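ATP12 ATPase (Paracoccus denitrificans, PDB 2R31) probably acts as an ATP12-family chaperone in the assembly of F1-ATPase. Local coordinates at residues Asp121-Trp126 and Leu179-Ala184; Leu131-Arg136 and Pro148-Lys153. One frame throughout, in Å; residues are numbered along the deposited sequence.

Interaction 1. Residues Asp121-Trp126 and Leu179-Ala184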
loop_
_atom_site.group_PDB
_atom_site.type_symbol
_atom_site.label_atom_id
_atom_site.label_comp_id
_atom_site.label_asym_id
_atom_site.label_seq_id
_atom_site.Cartn_x
_atom_site.Cartn_y
_atom_site.Cartn_z
ATOM N N ASP A 121 18.383 -9.999 2.849
ATOM C CA ASP A 121 18.782 -11.070 1.928
ATOM C C ASP A 121 17.676 -12.125 1.781
ATOM O O ASP A 121 17.481 -12.606 0.664
ATOM C CB ASP A 121 20.101 -11.699 2.343
ATOM C CG ASP A 121 21.333 -10.864 2.115
ATOM O OD1 ASP A 121 21.235 -9.788 1.497
ATOM O OD2 ASP A 121 22.418 -11.266 2.600
ATOM N N PRO A 122 16.927 -12.507 2.818
ATOM C CA PRO A 122 15.843 -13.479 2.588
ATOM C C PRO A 122 14.801 -12.978 1.629
ATOM O O PRO A 122 14.180 -13.772 0.912
ATOM C CB PRO A 122 15.287 -13.710 3.982
ATOM C CG PRO A 122 16.458 -13.467 4.902
ATOM C CD PRO A 122 17.142 -12.293 4.274
ATOM N N LEU A 123 14.523 -11.678 1.604
ATOM C CA LEU A 123 13.540 -11.103 0.719
ATOM C C LEU A 123 14.035 -11.002 -0.714
ATOM O O LEU A 123 13.281 -11.254 -1.658
ATOM C CB LEU A 123 13.021 -9.747 1.264
ATOM C CG LEU A 123 11.859 -10.137 2.250
ATOM C CD1 LEU A 123 12.314 -10.591 3.544
ATOM C CD2 LEU A 123 10.618 -9.831 1.577
ATOM N N ILE A 124 15.309 -10.658 -0.881
ATOM C CA ILE A 124 15.947 -10.750 -2.188
ATOM C C ILE A 124 15.840 -12.194 -2.701
ATOM O O ILE A 124 15.527 -12.418 -3.889
ATOM C CB ILE A 124 17.401 -10.236 -2.137
ATOM C CG1 ILE A 124 17.514 -8.733 -1.765
ATOM C CG2 ILE A 124 18.212 -10.541 -3.409
ATOM C CD1 ILE A 124 16.930 -7.791 -2.795
ATOM N N ASP A 125 16.135 -13.158 -1.863
ATOM C CA ASP A 125 16.128 -14.559 -2.275
ATOM C C ASP A 125 14.715 -15.001 -2.625
ATOM O O ASP A 125 14.502 -15.735 -3.592
ATOM C CB ASP A 125 16.706 -15.482 -1.205
ATOM C CG ASP A 125 18.174 -15.300 -0.873
ATOM O OD1 ASP A 125 18.885 -14.629 -1.658
ATOM O OD2 ASP A 125 18.614 -15.841 0.163
ATOM N N TRP A 126 13.728 -14.559 -1.862
ATOM C CA TRP A 126 12.320 -14.850 -2.156
ATOM C C TRP A 126 11.964 -14.341 -3.547
ATOM O O TRP A 126 11.372 -15.044 -4.370
ATOM C CB TRP A 126 11.390 -14.240 -1.092
ATOM C CG TRP A 126 9.978 -14.287 -1.539
ATOM C CD1 TRP A 126 9.160 -15.396 -1.503
ATOM C CD2 TRP A 126 9.221 -13.220 -2.093
ATOM N NE1 TRP A 126 7.944 -15.070 -2.033
ATOM C CE2 TRP A 126 7.935 -13.749 -2.395
ATOM C CE3 TRP A 126 9.472 -11.856 -2.372
ATOM C CZ2 TRP A 126 6.915 -12.996 -2.957
ATOM C CZ3 TRP A 126 8.466 -11.110 -2.940
ATOM C CH2 TRP A 126 7.215 -11.673 -3.224
ATOM N N LEU A 179 9.763 -2.054 -4.007
ATOM C CA LEU A 179 8.831 -2.950 -4.693
ATOM C C LEU A 179 8.854 -4.329 -4.089
ATOM O O LEU A 179 7.790 -4.962 -3.991
ATOM C CB LEU A 179 9.188 -2.997 -6.205
ATOM C CG LEU A 179 8.260 -3.896 -7.013
ATOM C CD1 LEU A 179 6.827 -3.467 -6.956
ATOM C CD2 LEU A 179 8.748 -3.921 -8.468
ATOM N N ILE A 180 10.034 -4.841 -3.722
ATOM C CA ILE A 180 10.087 -6.191 -3.169
ATOM C C ILE A 180 9.270 -6.300 -1.884
ATOM O O ILE A 180 8.524 -7.280 -1.707
ATOM C CB ILE A 180 11.523 -6.663 -2.979
ATOM C CG1 ILE A 180 12.306 -6.647 -4.306
ATOM C CG2 ILE A 180 11.565 -8.037 -2.321
ATOM C CD1 ILE A 180 11.581 -7.302 -5.509
ATOM N N LEU A 181 9.395 -5.330 -0.968
ATOM C CA LEU A 181 8.583 -5.423 0.237
ATOM C C LEU A 181 7.115 -5.322 -0.056
ATOM O O LEU A 181 6.281 -6.012 0.572
ATOM C CB LEU A 181 8.974 -4.352 1.262
ATOM C CG LEU A 181 10.383 -4.467 1.868
ATOM C CD1 LEU A 181 10.612 -3.312 2.826
ATOM C CD2 LEU A 181 10.595 -5.795 2.561
ATOM N N GLY A 182 6.699 -4.476 -1.011
ATOM C CA GLY A 182 5.291 -4.400 -1.335
ATOM C C GLY A 182 4.748 -5.698 -1.942
ATOM O O GLY A 182 3.674 -6.177 -1.560
ATOM N N LEU A 183 5.501 -6.249 -2.904
ATOM C CA LEU A 183 5.097 -7.520 -3.495
ATOM C C LEU A 183 5.081 -8.638 -2.451
ATOM O O LEU A 183 4.211 -9.505 -2.482
ATOM C CB LEU A 183 5.989 -7.911 -4.677
ATOM C CG LEU A 183 5.859 -6.999 -5.901
ATOM C CD1 LEU A 183 6.882 -7.398 -6.940
ATOM C CD2 LEU A 183 4.480 -7.009 -6.480
ATOM N N ALA A 184 6.045 -8.633 -1.517
ATOM C CA ALA A 184 6.072 -9.681 -0.501
ATOM C C ALA A 184 4.850 -9.625 0.377
ATOM O O ALA A 184 4.370 -10.685 0.832
ATOM C CB ALA A 184 7.353 -9.564 0.311
#
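Trp-126 extends its six-membered ring against the turn of helix 179-186 that runs from Ile-180 to Ala-184. Its CG lies anti to its own backbone N (chi1 168°), and the ring ends with CH2 3.6 Å from Ala-184 CA. Ala-184 CA and Leu-183 O lie obliquely to the ring, the latter 3.8 Å from Trp-126 CH2. The methyl of Ala-184 adds an off-centre CH-pi contact: its CB sits 4.2 Å from the centroid of the Trp-126 six-membered ring, 28° off the normal. The same methyl has Leu-123 CD2 at 3.5 Å, and is therefore shared between two side chains one turn apart on helix 110-130. Leu-123 CD2 also reaches Leu-181 CD2, at 4.2 Å, where the two leucine side chains cross at about a right angle. Ile-180 meets Leu-123 nearer the backbone: its CG2 lies 3.7 Å from Leu-123 O and 4.2 Å from Leu-123 CB. The segment axes cross at 72° with a closest approach of 10.1 Å. The indole NE1 is hydrogen-bonded within its own helix to Glu-130, and Ile-180 O accepts a hydrogen bond from the backbone N-H of Ala-184. With those polar groups served locally and every touching residue buried, the join between the helices rests on apolar shape and CH-pi contact, not on polar bonds.

Interaction 2. Residues Leu131-Arg136 and Pro148-Lys153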
loop_
_atom_site.group_PDB
_atom_site.type_symbol
_atom_site.label_atom_id
_atom_site.label_comp_id
_atom_site.label_asym_id
_atom_site.label_seq_id
_atom_site.Cartn_x
_atom_site.Cartn_y
_atom_site.Cartn_z
ATOM N N LEU A 131 9.466 -15.073 -7.833
ATOM C CA LEU A 131 9.200 -14.177 -8.931
ATOM C C LEU A 131 10.177 -14.280 -10.058
ATOM O O LEU A 131 10.017 -13.602 -11.091
ATOM C CB LEU A 131 9.119 -12.724 -8.468
ATOM C CG LEU A 131 8.173 -12.420 -7.298
ATOM C CD1 LEU A 131 8.269 -10.963 -6.944
ATOM C CD2 LEU A 131 6.792 -12.882 -7.649
ATOM N N ARG A 132 11.216 -15.110 -9.925
ATOM C CA ARG A 132 12.281 -15.234 -10.927
ATOM C C ARG A 132 12.857 -13.847 -11.198
ATOM O O ARG A 132 13.198 -13.477 -12.331
ATOM C CB ARG A 132 11.806 -15.977 -12.187
ATOM C CG ARG A 132 11.080 -17.305 -11.948
ATOM C CD ARG A 132 11.876 -18.227 -11.088
ATOM N NE ARG A 132 11.775 -19.654 -11.503
ATOM C CZ ARG A 132 11.994 -20.605 -10.585
ATOM N NH1 ARG A 132 12.296 -20.211 -9.355
ATOM N NH2 ARG A 132 11.922 -21.886 -10.920
ATOM N N ALA A 133 13.000 -13.034 -10.148
ATOM C CA ALA A 133 13.439 -11.645 -10.237
ATOM C C ALA A 133 14.566 -11.353 -9.277
ATOM O O ALA A 133 14.408 -10.664 -8.269
ATOM C CB ALA A 133 12.261 -10.719 -10.011
ATOM N N PRO A 134 15.755 -11.905 -9.559
ATOM C CA PRO A 134 16.937 -11.680 -8.694
ATOM C C PRO A 134 17.459 -10.277 -8.841
ATOM O O PRO A 134 18.043 -9.853 -9.884
ATOM C CB PRO A 134 17.965 -12.744 -9.204
ATOM C CG PRO A 134 17.591 -12.944 -10.638
ATOM C CD PRO A 134 16.083 -12.875 -10.622
ATOM N N LEU A 135 17.361 -9.488 -7.765
ATOM C CA LEU A 135 17.937 -8.151 -7.783
ATOM C C LEU A 135 19.405 -8.203 -7.389
ATOM O O LEU A 135 19.818 -8.978 -6.559
ATOM C CB LEU A 135 17.265 -7.228 -6.772
ATOM C CG LEU A 135 15.849 -6.806 -7.087
ATOM C CD1 LEU A 135 15.340 -5.856 -6.025
ATOM C CD2 LEU A 135 15.775 -6.123 -8.478
ATOM N N ARG A 136 20.138 -7.280 -7.995
ATOM C CA ARG A 136 21.509 -7.011 -7.608
ATOM C C ARG A 136 21.504 -6.018 -6.462
ATOM O O ARG A 136 20.644 -5.113 -6.421
ATOM C CB ARG A 136 22.265 -6.481 -8.815
ATOM C CG ARG A 136 22.349 -7.458 -10.021
ATOM C CD ARG A 136 22.922 -6.766 -11.237
ATOM N NE ARG A 136 22.978 -7.706 -12.375
ATOM C CZ ARG A 136 23.061 -7.282 -13.635
ATOM N NH1 ARG A 136 23.088 -5.964 -13.885
ATOM N NH2 ARG A 136 23.123 -8.164 -14.624
ATOM N N PRO A 148 18.131 -5.948 -17.267
ATOM C CA PRO A 148 16.899 -5.564 -17.961
ATOM C C PRO A 148 15.811 -6.595 -17.927
ATOM O O PRO A 148 14.620 -6.273 -17.936
ATOM C CB PRO A 148 17.431 -5.362 -19.402
ATOM C CG PRO A 148 18.876 -5.070 -19.325
ATOM C CD PRO A 148 19.361 -5.799 -18.115
ATOM N N VAL A 149 16.168 -7.891 -17.928
ATOM C CA VAL A 149 15.177 -8.938 -17.861
ATOM C C VAL A 149 14.479 -8.979 -16.496
ATOM O O VAL A 149 13.286 -9.220 -16.414
ATOM C CB VAL A 149 15.816 -10.287 -18.190
ATOM C CG1 VAL A 149 14.913 -11.466 -17.887
ATOM C CG2 VAL A 149 16.196 -10.299 -19.688
ATOM N N VAL A 150 15.228 -8.709 -15.432
ATOM C CA VAL A 150 14.631 -8.657 -14.088
ATOM C C VAL A 150 13.682 -7.475 -13.989
ATOM O O VAL A 150 12.590 -7.563 -13.429
ATOM C CB VAL A 150 15.723 -8.641 -13.021
ATOM C CG1 VAL A 150 15.139 -8.334 -11.624
ATOM C CG2 VAL A 150 16.453 -9.978 -13.021
ATOM N N LEU A 151 14.094 -6.321 -14.554
ATOM C CA LEU A 151 13.192 -5.148 -14.567
ATOM C C LEU A 151 11.902 -5.452 -15.316
ATOM O O LEU A 151 10.816 -5.079 -14.894
ATOM C CB LEU A 151 13.915 -3.926 -15.149
ATOM C CG LEU A 151 15.117 -3.419 -14.302
ATOM C CD1 LEU A 151 15.755 -2.257 -15.043
ATOM C CD2 LEU A 151 14.717 -3.020 -12.904
ATOM N N LEU A 152 12.009 -6.160 -16.449
ATOM C CA LEU A 152 10.855 -6.624 -17.198
ATOM C C LEU A 152 9.949 -7.483 -16.304
ATOM O O LEU A 152 8.721 -7.298 -16.213
ATOM C CB LEU A 152 11.286 -7.397 -18.453
ATOM C CG LEU A 152 10.292 -8.071 -19.373
ATOM C CD1 LEU A 152 10.951 -8.419 -20.708
ATOM C CD2 LEU A 152 9.720 -9.379 -18.804
ATOM N N LYS A 153 10.534 -8.492 -15.675
ATOM C CA LYS A 153 9.728 -9.411 -14.869
ATOM C C LYS A 153 8.976 -8.669 -13.800
ATOM O O LYS A 153 7.805 -8.983 -13.514
ATOM C CB LYS A 153 10.603 -10.502 -14.283
ATOM C CG LYS A 153 11.074 -11.493 -15.382
ATOM C CD LYS A 153 11.383 -12.876 -14.971
ATOM C CE LYS A 153 11.669 -13.729 -16.180
ATOM N NZ LYS A 153 12.872 -14.622 -16.200
HETATM O O HOH W 1 14.582 -13.253 -14.614
#
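Val-150 overlaps three consecutive residues of the chain that follows helix 110-130, and both its methyls reach the Pro-134 carbonyl oxygen. With CG1 anti to its backbone N (chi1 170°), that methyl meets Ala-133 CB at 4.1 Å and Leu-135 CD2 at 3.9 Å. The second methyl, CG2, lies 3.8 Å from Pro-134 CD and is the nearer to Pro-134 O, at 3.5 Å. Leu-154, a turn further along helix 148-159, touches Ala-133 and Leu-135 as well, continuing the apolar patch along that helix. One turn on from Val-150, Lys-153 lays its aliphatic chain beside the backbone of Arg-132, with CD 3.3 Å from Arg-132 O. A water completes the polar end: it donates to Arg-132 O at 2.7 Å and accepts from Lys-153 NZ at 2.7 Å. The ammonium, which the bend at chi4 (133°) turns toward this water, thus serves the carbonyl indirectly, and its positive charge would be expected to polarise the bridge. Arg-132 is the first residue to leave the helical path and has positive phi (54°), as is common where a helix ends in a left-handed residue. The non-regular chain after helix 110-130 thus packs on the first two turns of helix 148-159, in an alpha-helical part of the ATP12 chaperone fold.

Overall arrangement
Helix 110-130 supplies the first segment of interaction 1, and the chain emerging from its end at once supplies the first of interaction 2. After strand 138-139 the start of helix 148-159 closes interaction 2, a loop of 11 intervening residues. The chain then runs through helix 163-174 to helix 179-186, which closes interaction 1 over 52 residues, so the smaller loop is nested inside the larger. Their centres are about 12 Å apart, and they touch directly: Ile-180 CG1 packs 3.6 Å from Leu-135 CD1, and Trp-126 CH2 lies 3.9 Å from Leu-131 CD1. Together they tie helices 110-130, 148-159 and 179-186 around one connecting segment.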